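Local coordinates for organic hydroperoxide resistance protein OhrB (Bacillus subtilis, PDB 2BJO) that helps the cell resist organic hydroperoxides as a general stress protein of the OsmC/Ohr family, at residues 101-105 with 106-110. The protein carries 3 engineered substitutions. Numbering follows the deposited sequence.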
# COMPACT_ATOMS: atom_id res chain seq x y z
N LYS A 101 6.93 -1.50 23.58
CA LYS A 101 7.13 -2.34 24.77
C LYS A 101 7.93 -1.70 25.92
O LYS A 101 7.39 -0.79 26.55
CB LYS A 101 7.69 -3.68 24.30
CG LYS A 101 6.91 -4.43 23.21
CD LYS A 101 5.59 -5.07 23.64
CE LYS A 101 4.96 -6.02 22.60
NZ LYS A 101 5.76 -7.21 22.19
N ASP A 102 9.17 -2.11 26.19
CA ASP A 102 9.92 -1.60 27.34
C ASP A 102 10.81 -0.40 27.00
O ASP A 102 11.52 0.10 27.87
CB ASP A 102 10.73 -2.73 28.00
CG ASP A 102 9.84 -3.85 28.54
OD1 ASP A 102 8.88 -3.60 29.31
OD2 ASP A 102 10.13 -5.02 28.19
N LEU A 103 10.79 0.08 25.76
CA LEU A 103 11.62 1.21 25.38
C LEU A 103 11.23 2.45 26.18
O LEU A 103 10.05 2.73 26.33
CB LEU A 103 11.44 1.47 23.89
CG LEU A 103 12.26 2.56 23.22
CD1 LEU A 103 13.77 2.29 23.33
CD2 LEU A 103 11.83 2.60 21.78
N ASP A 104 12.21 3.20 26.66
CA ASP A 104 11.87 4.46 27.32
C ASP A 104 11.09 5.30 26.32
O ASP A 104 11.44 5.40 25.12
CB ASP A 104 13.07 5.24 27.85
CG ASP A 104 13.81 4.49 28.94
OD1 ASP A 104 13.22 3.77 29.78
OD2 ASP A 104 15.05 4.64 28.94
N ARG A 105 10.03 5.88 26.87
CA ARG A 105 9.11 6.71 26.12
C ARG A 105 9.76 7.89 25.39
O ARG A 105 9.43 8.11 24.22
CB ARG A 105 7.97 7.18 27.02
CG ARG A 105 6.80 7.65 26.18
CD ARG A 105 5.96 8.62 26.96
NE ARG A 105 5.26 9.46 26.00
CZ ARG A 105 4.05 9.22 25.54
NH1 ARG A 105 3.38 8.14 25.96
NH2 ARG A 105 3.54 10.07 24.66
N GLU A 106 10.63 8.63 26.05
CA GLU A 106 11.35 9.74 25.43
C GLU A 106 12.05 9.22 24.18
O GLU A 106 12.05 9.86 23.15
CB GLU A 106 12.57 10.33 26.15
CG GLU A 106 12.64 10.48 27.62
CD GLU A 106 12.85 9.23 28.44
OE1 GLU A 106 13.87 9.15 29.16
OE2 GLU A 106 11.93 8.40 28.33
N LYS A 107 12.70 8.07 24.31
CA LYS A 107 13.41 7.50 23.16
C LYS A 107 12.44 7.04 22.09
O LYS A 107 12.70 7.25 20.89
CB LYS A 107 14.35 6.38 23.65
CG LYS A 107 14.97 5.53 22.58
CD LYS A 107 16.06 6.10 21.67
CE LYS A 107 16.38 7.56 21.58
NZ LYS A 107 17.51 7.96 22.47
N ALA A 108 11.36 6.39 22.53
CA ALA A 108 10.30 5.96 21.60
C ALA A 108 9.79 7.15 20.75
O ALA A 108 9.72 7.03 19.52
CB ALA A 108 9.15 5.24 22.33
N GLN A 109 9.47 8.27 21.41
CA GLN A 109 9.03 9.48 20.72
C GLN A 109 10.04 9.91 19.65
O GLN A 109 9.67 10.18 18.50
CB GLN A 109 8.80 10.66 21.68
CG GLN A 109 8.13 11.86 20.98
CD GLN A 109 6.72 11.46 20.52
OE1 GLN A 109 6.45 11.24 19.34
NE2 GLN A 109 5.83 11.33 21.50
N GLU A 110 11.31 9.95 20.04
CA GLU A 110 12.36 10.36 19.12
C GLU A 110 12.45 9.44 17.91
O GLU A 110 12.52 9.94 16.79
CB GLU A 110 13.71 10.42 19.84
CG GLU A 110 14.92 10.83 19.01
CD GLU A 110 16.21 10.41 19.69
OE1 GLU A 110 17.16 10.02 18.97
OE2 GLU A 110 16.26 10.47 20.93
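Leu103, in the turn that leads from strand 89-99 into helix 105-118, lays its two methyls on the first turn of that helix. CD1 sits 3.5 Å from CG of Lys107, against the aliphatic start of that side chain, while CD2 reaches Ala108, 3.8 Å from its CB. With CG anti to the backbone N (chi1 -177°), the isobutyl branch lies over the start of the helix. Beside this patch Ala108 N gives its hydrogen to Asp104 O at 2.8 Å; Asp104 sits at the N-cap position, but its side chain makes no capping bond. One residue on, Gln109 N bonds Arg105 O, also at 2.8 Å and nearly straight at 171°. Glu106 bends back at chi2 and brings OE2 to 3.4 Å from Asp104 CB. Arg105 and Gln109 run alongside each other in the same direction, the guanidinium and amide planes tilted by 58° and NH2 no closer than 4.1 Å to NE2. Lys107, bent at chi2, chi3 and chi4, carries NZ to a salt bridge with Glu110 OE2 at 3.2 Å. Further out, Ile69 and Ile71 continue the apolar surface around Leu103, and Leu135 of strand 132-135 touches Arg105, Ala108 and Gln109. Gln67 hydrogen-bonds Glu110 and, weakly, Lys107 NZ, bracing the salt bridge from the second shell. The lysine thus works at both ends, greasy at its base and ionic at its tip. Asp104 OD2 and Glu106 OE1, 4.7 Å apart, would probably repel somewhat, the helix N-terminus offsetting part of this, while the Ala108-Asp104 bond and leucine packing join loop to helix at the protein surface.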